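PDB 3DJE: fructosyl amine: oxygen oxidoreductase from Aspergillus fumigatus, which oxidatively deglycates fructosyl amino acids, using FAD as cofactor and oxygen as electron acceptor. Local coordinates for residues K5-I11 with Y30-L36; V138-P144 with K318-Q323; C335-D339 with G361-R365. Where two conformers were deposited one is given. Residues are numbered along the deposited sequence.

Contact 1. Residues K5-I11 with Y30-L36; sequences KSSSLLI and YTNVTVL
Two extended runs, 9-11 and 33-36, are parallel strands, their short axes 4.8 Å apart at closest and 21° from alignment. Leu9 pairs with Val33, Leu10 with Thr34 and Ile11 with Val35 (CA-CA 4.6 to 5.0 Å). The ladder alternates: Leu9 N to Asn32 O 3.0 Å, Thr34 N to Leu9 O 2.9 Å, Ile11 N to Thr34 O 2.8 Å, Leu36 N to Ile11 O 3.0 Å. With helix 16-27 between them they form the beta-alpha-beta unit that opens the Rossmann-type FAD-binding fold; the helix packs on the face carrying Leu9, Ile11, Val33 and Val35. There Ile11 CD1 lies 3.9 Å from Val33 CG1 and Val35 CG2. On the other face, with Thr34, Leu10 (t, p) brings CD1 to 3.8 Å from Leu36 CD1; Leu36 touches FAD. Ahead of the strands the two segments stay together: Lys5 O accepts from Thr31 N at 2.8 Å, Asn32 (t) sends ND2 to Ser6 O at 3.1 Å, and a water bridges Lys5 O, Ser7 O and Asn32 N. Lys5 lays CD over the Tyr30 ring, 4.0 Å from its centroid, with NZ in off-centre cation-pi contact at 4.3 Å and hydrogen-bonded to Arg28 O.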
loop_
_atom_site.group_PDB
_atom_site.type_symbol
_atom_site.label_atom_id
_atom_site.label_comp_id
_atom_site.label_asym_id
_atom_site.label_seq_id
_atom_site.Cartn_x
_atom_site.Cartn_y
_atom_site.Cartn_z
ATOM N N LYS A 5 4.441 29.690 7.751
ATOM C CA LYS A 5 3.410 28.723 8.139
ATOM C C LYS A 5 2.094 28.945 7.387
ATOM O O LYS A 5 1.267 28.046 7.325
ATOM C CB LYS A 5 3.172 28.736 9.652
ATOM C CG LYS A 5 4.390 28.327 10.472
ATOM C CD LYS A 5 4.746 26.852 10.290
ATOM C CE LYS A 5 5.823 26.457 11.265
ATOM N NZ LYS A 5 6.380 25.152 10.926
ATOM N N SER A 6 1.896 30.143 6.835
ATOM C CA SER A 6 0.667 30.443 6.106
ATOM C C SER A 6 0.860 30.414 4.578
ATOM O O SER A 6 -0.060 30.751 3.833
ATOM C CB SER A 6 0.092 31.782 6.558
ATOM O OG SER A 6 0.985 32.824 6.235
ATOM N N SER A 7 2.040 30.004 4.129
ATOM C CA SER A 7 2.278 29.814 2.690
ATOM C C SER A 7 1.290 28.817 2.105
ATOM O O SER A 7 0.982 27.808 2.727
ATOM C CB SER A 7 3.684 29.287 2.417
ATOM O OG SER A 7 4.673 30.258 2.684
ATOM N N SER A 8 0.820 29.088 0.890
ATOM C CA SER A 8 -0.066 28.152 0.194
ATOM C C SER A 8 0.681 26.868 -0.178
ATOM O O SER A 8 1.645 26.900 -0.952
ATOM C CB SER A 8 -0.671 28.798 -1.056
ATOM O OG SER A 8 -1.434 27.845 -1.784
ATOM N N LEU A 9 0.232 25.751 0.396
ATOM C CA LEU A 9 0.802 24.430 0.110
ATOM C C LEU A 9 -0.277 23.575 -0.529
ATOM O O LEU A 9 -1.429 23.593 -0.090
ATOM C CB LEU A 9 1.316 23.751 1.386
ATOM C CG LEU A 9 2.283 24.565 2.247
ATOM C CD1 LEU A 9 2.666 23.730 3.471
ATOM C CD2 LEU A 9 3.526 24.892 1.443
ATOM N N LEU A 10 0.100 22.837 -1.564
ATOM C CA LEU A 10 -0.856 22.040 -2.325
ATOM C C LEU A 10 -0.421 20.597 -2.319
ATOM O O LEU A 10 0.747 20.310 -2.590
ATOM C CB LEU A 10 -0.904 22.539 -3.763
ATOM C CG LEU A 10 -1.967 21.917 -4.667
ATOM C CD1 LEU A 10 -3.374 22.228 -4.158
ATOM C CD2 LEU A 10 -1.794 22.452 -6.080
ATOM N N ILE A 11 -1.343 19.690 -1.983
ATOM C CA ILE A 11 -1.042 18.259 -2.044
ATOM C C ILE A 11 -1.896 17.628 -3.124
ATOM O O ILE A 11 -3.131 17.762 -3.094
ATOM C CB ILE A 11 -1.316 17.545 -0.708
ATOM C CG1 ILE A 11 -0.453 18.155 0.397
ATOM C CG2 ILE A 11 -1.080 16.027 -0.834
ATOM C CD1 ILE A 11 -0.863 17.711 1.774
ATOM N N TYR A 30 1.372 24.481 9.927
ATOM C CA TYR A 30 0.975 25.085 8.644
ATOM C C TYR A 30 -0.529 25.280 8.574
ATOM O O TYR A 30 -1.287 24.390 8.967
ATOM C CB TYR A 30 1.494 24.262 7.474
ATOM C CG TYR A 30 3.001 24.283 7.356
ATOM C CD1 TYR A 30 3.644 25.284 6.612
ATOM C CD2 TYR A 30 3.790 23.328 7.993
ATOM C CE1 TYR A 30 5.024 25.309 6.486
ATOM C CE2 TYR A 30 5.186 23.341 7.866
ATOM C CZ TYR A 30 5.799 24.344 7.115
ATOM O OH TYR A 30 7.180 24.384 7.004
ATOM N N THR A 31 -0.962 26.434 8.059
ATOM C CA THR A 31 -2.374 26.810 8.154
ATOM C C THR A 31 -3.051 27.087 6.813
ATOM O O THR A 31 -4.216 27.503 6.794
ATOM C CB THR A 31 -2.546 28.077 8.997
ATOM O OG1 THR A 31 -1.814 29.135 8.380
ATOM C CG2 THR A 31 -2.022 27.874 10.399
ATOM N N ASN A 32 -2.340 26.856 5.710
ATOM C CA ASN A 32 -2.880 27.131 4.385
ATOM C C ASN A 32 -2.619 25.979 3.409
ATOM O O ASN A 32 -2.025 26.167 2.340
ATOM C CB ASN A 32 -2.327 28.469 3.866
ATOM C CG ASN A 32 -3.032 28.956 2.600
ATOM O OD1 ASN A 32 -4.091 28.443 2.218
ATOM N ND2 ASN A 32 -2.437 29.950 1.938
ATOM N N VAL A 33 -3.105 24.797 3.782
ATOM C CA VAL A 33 -2.842 23.564 3.015
ATOM C C VAL A 33 -4.119 23.152 2.304
ATOM O O VAL A 33 -5.195 23.134 2.913
ATOM C CB VAL A 33 -2.415 22.417 3.968
ATOM C CG1 VAL A 33 -2.132 21.125 3.185
ATOM C CG2 VAL A 33 -1.200 22.834 4.814
ATOM N N THR A 34 -3.994 22.827 1.014
ATOM C CA THR A 34 -5.124 22.327 0.237
ATOM C C THR A 34 -4.767 20.965 -0.338
ATOM O O THR A 34 -3.660 20.775 -0.851
ATOM C CB THR A 34 -5.489 23.294 -0.912
ATOM O OG1 THR A 34 -5.823 24.577 -0.364
ATOM C CG2 THR A 34 -6.695 22.791 -1.691
ATOM N N VAL A 35 -5.700 20.024 -0.247
ATOM C CA VAL A 35 -5.499 18.692 -0.819
ATOM C C VAL A 35 -6.540 18.453 -1.905
ATOM O O VAL A 35 -7.740 18.682 -1.675
ATOM C CB VAL A 35 -5.611 17.572 0.258
ATOM C CG1 VAL A 35 -5.242 16.200 -0.347
ATOM C CG2 VAL A 35 -4.702 17.861 1.459
ATOM N N LEU A 36 -6.075 17.952 -3.052
ATOM C CA LEU A 36 -6.940 17.679 -4.215
ATOM C C LEU A 36 -7.008 16.191 -4.522
ATOM O O LEU A 36 -5.978 15.532 -4.636
ATOM C CB LEU A 36 -6.381 18.385 -5.465
ATOM C CG LEU A 36 -6.205 19.904 -5.407
ATOM C CD1 LEU A 36 -5.465 20.373 -6.666
ATOM C CD2 LEU A 36 -7.544 20.610 -5.265
HETATM O O HOH W 1 0.471 26.552 5.106
HETATM O O HOH W 2 -3.420 25.895 -0.225
#

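Contact 2. Residues V138-P144 with K318-Q323; sequences VLQGDFP and KETMPQ
Beyond a helix, a side chain can make the connection to a distant loop, as Gln323 does: its p, m rotamer folds the amide back so that NE2 donates to Val138 O at 2.8 Å, while Tyr251 OH is a second partner of the same nitrogen. Met321, a selenomethionine with chi angles m, t, m, sets CG 3.3 Å from Val138 O and 3.9 Å from Leu139 CD2; Leu139 itself is m, t. Phe143 (chi1 m, chi2 -95°) turns one ring face over Glu319 O and Thr320 CA, and its CE1 reaches Thr320 CG2 at 3.7 Å. Thr320 adopts p, with OG1 hydrogen-bonded to Leu316 O one helical turn earlier. Here the C-terminal end of helix 307-320 receives an irregular loop, 138-144, which runs from helix 127-131 towards strand 147-151. The loop's amides meet carbonyls near the helix end: Gly141 N to Thr320 O 2.9 Å and Phe143 N to Glu319 O 3.0 Å. Phe143 has left-handed backbone angles (42/55). The Gly141 CA comes 4.1 Å from the Thr320 CA, so close that a CB on Gly141 would collide with Glu319 O and Thr320 N. At the intervening residue, Asp142, a water accepts from N at 2.8 Å and donates to Lys318 O at 2.7 Å. The Glu319 side chain (m, t) runs along the Pro144 ring, CG to CD 3.8 Å; its OE1 is hydrogen-bonded to Trp146 NE1. Gln140 CB lies 3.8 Å from Pro322 CD.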
loop_
_atom_site.group_PDB
_atom_site.type_symbol
_atom_site.label_atom_id
_atom_site.label_comp_id
_atom_site.label_asym_id
_atom_site.label_seq_id
_atom_site.Cartn_x
_atom_site.Cartn_y
_atom_site.Cartn_z
ATOM N N VAL A 138 -11.612 -23.579 12.058
ATOM C CA VAL A 138 -11.222 -22.419 11.248
ATOM C C VAL A 138 -10.181 -22.808 10.195
ATOM O O VAL A 138 -10.442 -22.735 9.006
ATOM C CB VAL A 138 -10.696 -21.233 12.102
ATOM C CG1 VAL A 138 -10.185 -20.121 11.191
ATOM C CG2 VAL A 138 -11.780 -20.697 13.035
ATOM N N LEU A 139 -9.003 -23.232 10.643
ATOM C CA LEU A 139 -7.943 -23.588 9.713
ATOM C C LEU A 139 -7.950 -25.094 9.476
ATOM O O LEU A 139 -7.134 -25.833 10.042
ATOM C CB LEU A 139 -6.589 -23.088 10.214
ATOM C CG LEU A 139 -6.473 -21.564 10.360
ATOM C CD1 LEU A 139 -5.149 -21.208 11.038
ATOM C CD2 LEU A 139 -6.611 -20.822 9.014
ATOM N N GLN A 140 -8.860 -25.520 8.605
ATOM C CA GLN A 140 -9.130 -26.941 8.367
ATOM C C GLN A 140 -8.202 -27.583 7.341
ATOM O O GLN A 140 -8.194 -28.811 7.188
ATOM C CB GLN A 140 -10.573 -27.117 7.895
ATOM C CG GLN A 140 -11.621 -26.734 8.931
ATOM C CD GLN A 140 -13.014 -27.137 8.506
ATOM O OE1 GLN A 140 -13.198 -28.134 7.797
ATOM N NE2 GLN A 140 -14.006 -26.359 8.925
ATOM N N GLY A 141 -7.440 -26.759 6.626
ATOM C CA GLY A 141 -6.643 -27.220 5.492
ATOM C C GLY A 141 -5.379 -27.979 5.846
ATOM O O GLY A 141 -5.008 -28.091 7.022
ATOM N N ASP A 142 -4.718 -28.497 4.813
ATOM C CA ASP A 142 -3.540 -29.346 4.996
ATOM C C ASP A 142 -2.215 -28.603 4.868
ATOM O O ASP A 142 -1.149 -29.193 5.068
ATOM C CB ASP A 142 -3.581 -30.527 4.021
ATOM C CG ASP A 142 -4.660 -31.541 4.373
ATOM O OD1 ASP A 142 -5.193 -31.504 5.504
ATOM O OD2 ASP A 142 -4.985 -32.375 3.500
ATOM N N PHE A 143 -2.278 -27.313 4.526
ATOM C CA PHE A 143 -1.079 -26.470 4.438
ATOM C C PHE A 143 0.103 -27.193 3.758
ATOM O O PHE A 143 1.189 -27.288 4.328
ATOM C CB PHE A 143 -0.690 -25.991 5.842
ATOM C CG PHE A 143 -1.721 -25.094 6.483
ATOM C CD1 PHE A 143 -1.607 -23.704 6.384
ATOM C CD2 PHE A 143 -2.801 -25.626 7.189
ATOM C CE1 PHE A 143 -2.557 -22.855 6.978
ATOM C CE2 PHE A 143 -3.752 -24.782 7.790
ATOM C CZ PHE A 143 -3.627 -23.394 7.680
ATOM N N PRO A 144 -0.115 -27.711 2.534
ATOM C CA PRO A 144 0.874 -28.616 1.937
ATOM C C PRO A 144 2.203 -27.930 1.635
ATOM O O PRO A 144 2.259 -26.966 0.865
ATOM C CB PRO A 144 0.198 -29.093 0.646
ATOM C CG PRO A 144 -0.814 -28.050 0.324
ATOM C CD PRO A 144 -1.260 -27.464 1.641
ATOM N N LYS A 318 -8.372 -23.530 -0.394
ATOM C CA LYS A 318 -8.369 -24.993 -0.286
ATOM C C LYS A 318 -7.277 -25.500 0.657
ATOM O O LYS A 318 -7.486 -26.478 1.378
ATOM C CB LYS A 318 -8.239 -25.651 -1.667
ATOM C CG LYS A 318 -8.430 -27.165 -1.652
ATOM C CD LYS A 318 -9.854 -27.555 -2.013
ATOM C CE LYS A 318 -10.101 -27.508 -3.523
ATOM N NZ LYS A 318 -10.043 -26.121 -4.082
ATOM N N GLU A 319 -6.129 -24.818 0.664
ATOM C CA GLU A 319 -4.974 -25.209 1.469
ATOM C C GLU A 319 -5.080 -24.793 2.934
ATOM O O GLU A 319 -4.287 -25.255 3.763
ATOM C CB GLU A 319 -3.693 -24.602 0.886
ATOM C CG GLU A 319 -3.352 -25.096 -0.519
ATOM C CD GLU A 319 -2.019 -24.589 -1.047
ATOM O OE1 GLU A 319 -1.285 -23.862 -0.333
ATOM O OE2 GLU A 319 -1.700 -24.920 -2.207
ATOM N N THR A 320 -6.056 -23.936 3.247
ATOM C CA THR A 320 -6.110 -23.259 4.545
ATOM C C THR A 320 -7.489 -23.347 5.204
ATOM O O THR A 320 -7.626 -23.860 6.317
ATOM C CB THR A 320 -5.725 -21.766 4.401
ATOM O OG1 THR A 320 -6.561 -21.149 3.416
ATOM C CG2 THR A 320 -4.277 -21.630 3.970
HETATM N N MSE A 321 -8.492 -22.812 4.517
HETATM C CA MSE A 321 -9.874 -22.827 4.986
HETATM C C MSE A 321 -10.766 -23.453 3.914
HETATM O O MSE A 321 -11.573 -22.772 3.286
HETATM C CB MSE A 321 -10.322 -21.405 5.308
HETATM C CG MSE A 321 -9.519 -20.827 6.442
HETATM SE SE MSE A 321 -10.138 -19.098 6.995
HETATM C CE MSE A 321 -9.920 -18.124 5.327
ATOM N N PRO A 322 -10.593 -24.762 3.673
ATOM C CA PRO A 322 -11.283 -25.387 2.532
ATOM C C PRO A 322 -12.811 -25.321 2.637
ATOM O O PRO A 322 -13.503 -25.360 1.602
ATOM C CB PRO A 322 -10.773 -26.839 2.554
ATOM C CG PRO A 322 -10.256 -27.053 3.930
ATOM C CD PRO A 322 -9.744 -25.718 4.406
ATOM N N GLN A 323 -13.326 -25.191 3.860
ATOM C CA GLN A 323 -14.774 -25.031 4.084
ATOM C C GLN A 323 -15.341 -23.741 3.440
ATOM O O GLN A 323 -16.551 -23.621 3.195
ATOM C CB GLN A 323 -15.108 -25.118 5.579
ATOM C CG GLN A 323 -14.725 -23.883 6.437
ATOM C CD GLN A 323 -13.262 -23.837 6.860
ATOM O OE1 GLN A 323 -12.447 -24.660 6.444
ATOM N NE2 GLN A 323 -12.921 -22.845 7.685
HETATM O O HOH W 3 -6.162 -28.576 2.394
HETATM O O HOH W 4 1.094 -25.844 -1.415
#

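Contact 3. Residues C335-D339 with G361-R365; sequences CWCAD and GASGR. With FAD (flavin-adenine dinucleotide), chain C; FSA (1-S-(carboxymethyl)-1-thio-beta-D-fructopyranose), chain D.
Cys337, Ser363 and Asp339 carry most of this small, fully buried interface between the end of strand 331-339 and a tight turn. Cys337 (t) points towards the turn, where its SG accepts a hydrogen bond from Gly364 N at 3.2 Å and lies 3.8 Å from Ala362 CB. Ser363 N donates to Ala338 O at 2.9 Å, and its OG (chi1 m) donates to Gly361 O, also at 2.9 Å. Residues 362-365 form a type I' turn, Ser363 and Gly364 both having positive phi, closed by Arg365 N to Ala362 O at 3.1 Å. This is the flavin site of an MSOX/MTOX-family enzyme: Cys335 SG is covalently bound to FAD C8M (1.7 Å), and Cys337 SG lies 3.1 Å from FAD O3'. Gly364 O accepts from FSA O5 at 2.8 Å, and a CB on Gly364 would strike that same ligand atom. Asp339 (m), its CB directed away, nevertheless brings OD1 to 3.2 Å from Ser363 CA, while OD2 forms salt bridges with Arg411 and Arg232.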
loop_
_atom_site.group_PDB
_atom_site.type_symbol
_atom_site.label_atom_id
_atom_site.label_comp_id
_atom_site.label_asym_id
_atom_site.label_seq_id
_atom_site.Cartn_x
_atom_site.Cartn_y
_atom_site.Cartn_z
ATOM N N CYS A 335 -6.177 -3.217 -6.965
ATOM C CA CYS A 335 -5.623 -2.239 -6.054
ATOM C C CYS A 335 -4.223 -1.895 -6.562
ATOM O O CYS A 335 -3.406 -2.801 -6.779
ATOM C CB CYS A 335 -5.554 -2.913 -4.679
ATOM S SG CYS A 335 -4.626 -2.061 -3.403
ATOM N N TRP A 336 -3.957 -0.600 -6.770
ATOM C CA TRP A 336 -2.741 -0.157 -7.456
ATOM C C TRP A 336 -1.743 0.527 -6.551
ATOM O O TRP A 336 -2.128 1.302 -5.670
ATOM C CB TRP A 336 -3.086 0.864 -8.534
ATOM C CG TRP A 336 -3.777 0.301 -9.742
ATOM C CD1 TRP A 336 -5.113 0.136 -9.911
ATOM C CD2 TRP A 336 -3.151 -0.139 -10.949
ATOM N NE1 TRP A 336 -5.371 -0.392 -11.161
ATOM C CE2 TRP A 336 -4.181 -0.573 -11.815
ATOM C CE3 TRP A 336 -1.810 -0.218 -11.382
ATOM C CZ2 TRP A 336 -3.923 -1.074 -13.104
ATOM C CZ3 TRP A 336 -1.552 -0.724 -12.664
ATOM C CH2 TRP A 336 -2.612 -1.152 -13.505
ATOM N N CYS A 337 -0.463 0.263 -6.802
ATOM C CA CYS A 337 0.615 1.056 -6.202
ATOM C C CYS A 337 1.663 1.271 -7.288
ATOM O O CYS A 337 1.376 1.091 -8.488
ATOM C CB CYS A 337 1.174 0.374 -4.947
ATOM S SG CYS A 337 2.199 1.443 -3.859
ATOM N N ALA A 338 2.865 1.664 -6.893
ATOM C CA ALA A 338 3.936 1.862 -7.875
ATOM C C ALA A 338 5.284 1.522 -7.305
ATOM O O ALA A 338 5.672 2.047 -6.255
ATOM C CB ALA A 338 3.920 3.280 -8.431
ATOM N N ASP A 339 5.998 0.644 -8.006
ATOM C CA ASP A 339 7.272 0.105 -7.530
ATOM C C ASP A 339 8.437 0.883 -8.119
ATOM O O ASP A 339 8.494 1.127 -9.343
ATOM C CB ASP A 339 7.457 -1.345 -7.981
ATOM C CG ASP A 339 6.575 -2.327 -7.243
ATOM O OD1 ASP A 339 6.435 -2.219 -6.006
ATOM O OD2 ASP A 339 6.081 -3.241 -7.920
ATOM N N GLY A 361 6.371 6.266 -4.814
ATOM C CA GLY A 361 7.095 5.002 -4.907
ATOM C C GLY A 361 6.966 4.138 -3.658
ATOM O O GLY A 361 7.926 3.517 -3.223
ATOM N N ALA A 362 5.759 4.080 -3.096
ATOM C CA ALA A 362 5.510 3.257 -1.902
ATOM C C ALA A 362 5.724 1.759 -2.151
ATOM O O ALA A 362 5.809 0.971 -1.198
ATOM C CB ALA A 362 4.112 3.514 -1.361
ATOM N N SER A 363 5.808 1.367 -3.423
ATOM C CA SER A 363 6.326 0.034 -3.788
ATOM C C SER A 363 5.542 -1.133 -3.153
ATOM O O SER A 363 6.107 -2.188 -2.796
ATOM C CB SER A 363 7.832 -0.042 -3.486
ATOM O OG SER A 363 8.550 0.922 -4.254
ATOM N N GLY A 364 4.226 -0.951 -3.055
ATOM C CA GLY A 364 3.341 -2.002 -2.552
ATOM C C GLY A 364 3.599 -2.382 -1.117
ATOM O O GLY A 364 3.282 -3.503 -0.706
ATOM N N ARG A 365 4.145 -1.453 -0.330
ATOM C CA ARG A 365 4.387 -1.749 1.082
ATOM C C ARG A 365 4.263 -0.495 1.941
ATOM O O ARG A 365 4.798 -0.447 3.035
ATOM C CB ARG A 365 5.758 -2.408 1.252
ATOM C CG ARG A 365 6.939 -1.499 0.943
ATOM C CD ARG A 365 8.224 -2.307 0.875
ATOM N NE ARG A 365 9.401 -1.470 0.654
ATOM C CZ ARG A 365 10.121 -0.904 1.622
ATOM N NH1 ARG A 365 9.783 -1.079 2.902
ATOM N NH2 ARG A 365 11.185 -0.162 1.317
HETATM P PA FAD C . -2.824 5.848 -2.634
HETATM O O1A FAD C . -3.214 5.651 -1.233
HETATM O O2A FAD C . -3.326 4.881 -3.658
HETATM O O5B FAD C . -3.265 7.330 -2.965
HETATM C C5B FAD C . -3.177 7.894 -4.276
HETATM C C4B FAD C . -4.216 9.020 -4.344
HETATM O O4B FAD C . -3.915 9.684 -5.585
HETATM C C3B FAD C . -5.617 8.383 -4.494
HETATM O O3B FAD C . -6.485 8.780 -3.420
HETATM C C2B FAD C . -6.079 8.949 -5.846
HETATM O O2B FAD C . -7.500 9.291 -5.852
HETATM C C1B FAD C . -5.144 10.179 -6.022
HETATM N N9A FAD C . -5.222 10.617 -7.449
HETATM C C8A FAD C . -5.267 9.856 -8.563
HETATM N N7A FAD C . -5.395 10.662 -9.637
HETATM C C5A FAD C . -5.432 11.927 -9.196
HETATM C C6A FAD C . -5.568 13.170 -9.824
HETATM N N6A FAD C . -5.707 13.241 -11.169
HETATM N N1A FAD C . -5.567 14.284 -9.066
HETATM C C2A FAD C . -5.441 14.222 -7.735
HETATM N N3A FAD C . -5.314 13.051 -7.102
HETATM C C4A FAD C . -5.309 11.900 -7.815
HETATM N N1 FAD C . 0.895 -1.894 2.539
HETATM C C2 FAD C . 1.170 -2.251 3.858
HETATM O O2 FAD C . 1.898 -1.561 4.574
HETATM N N3 FAD C . 0.610 -3.422 4.369
HETATM C C4 FAD C . -0.203 -4.245 3.597
HETATM O O4 FAD C . -0.686 -5.274 4.086
HETATM C C4X FAD C . -0.456 -3.883 2.265
HETATM N N5 FAD C . -1.252 -4.693 1.458
HETATM C C5X FAD C . -1.639 -4.235 0.201
HETATM C C6 FAD C . -2.600 -4.956 -0.502
HETATM C C7 FAD C . -3.045 -4.504 -1.739
HETATM C C7M FAD C . -4.088 -5.354 -2.479
HETATM C C8 FAD C . -2.551 -3.314 -2.269
HETATM C C8M FAD C . -3.106 -2.776 -3.609
HETATM C C9 FAD C . -1.596 -2.583 -1.548
HETATM C C9A FAD C . -1.144 -3.034 -0.301
HETATM N N10 FAD C . -0.175 -2.329 0.441
HETATM C C10 FAD C . 0.096 -2.710 1.754
HETATM C "C1'" FAD C . 0.535 -1.187 -0.151
HETATM C "C2'" FAD C . -0.145 0.120 0.261
HETATM O "O2'" FAD C . -1.580 -0.030 0.185
HETATM C "C3'" FAD C . 0.325 1.241 -0.660
HETATM O "O3'" FAD C . 1.762 1.185 -0.778
HETATM C "C4'" FAD C . -0.041 2.627 -0.118
HETATM O "O4'" FAD C . -1.394 2.679 0.335
HETATM C "C5'" FAD C . 0.153 3.660 -1.235
HETATM O "O5'" FAD C . -0.132 4.975 -0.729
HETATM P P FAD C . -0.082 6.241 -1.712
HETATM O O1P FAD C . 1.234 6.258 -2.417
HETATM O O2P FAD C . -0.512 7.396 -0.897
HETATM O O3P FAD C . -1.225 5.956 -2.806
HETATM O OAB FSA D . 3.910 -4.821 3.702
HETATM C CAL FSA D . 3.355 -5.867 4.101
HETATM O OAA FSA D . 3.639 -6.393 5.208
HETATM C CAH FSA D . 2.320 -6.572 3.247
HETATM S SAK FSA D . 2.143 -5.834 1.654
HETATM C C1 FSA D . 0.960 -7.009 1.053
HETATM C C2 FSA D . 0.933 -7.027 -0.482
HETATM O O2 FSA D . -0.302 -7.603 -0.937
HETATM C C3 FSA D . 2.104 -7.838 -1.047
HETATM O O3 FSA D . 1.966 -9.221 -0.685
HETATM C C4 FSA D . 2.244 -7.668 -2.563
HETATM O O4 FSA D . 3.461 -8.290 -3.006
HETATM C C5 FSA D . 2.278 -6.191 -2.970
HETATM O O5 FSA D . 3.499 -5.572 -2.557
HETATM C C6 FSA D . 1.081 -5.472 -2.366
HETATM O O6 FSA D . 1.074 -5.663 -0.940
#

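Three contacts in series tie one chain at three separate places. Contact 1 closes first, over the short span that holds helix 16-27, and so completes the opening beta-alpha-beta unit of the nucleotide-binding sheet. Contact 2 closes the longest loop, 173 residues, joining the segment before strand 147-151 to the end of helix 307-320; its centre lies about 50 Å from that of contact 1, on the opposite side of the chain's centre. Strand 331-339 follows that helix into contact 3, whose 21-residue loop links the larger sheet to the turn after strand 356-360 of the nucleotide-binding sheet. None nests or crosses, yet FAD touches both contacts 1 and 3, whose centres are about 25 Å apart.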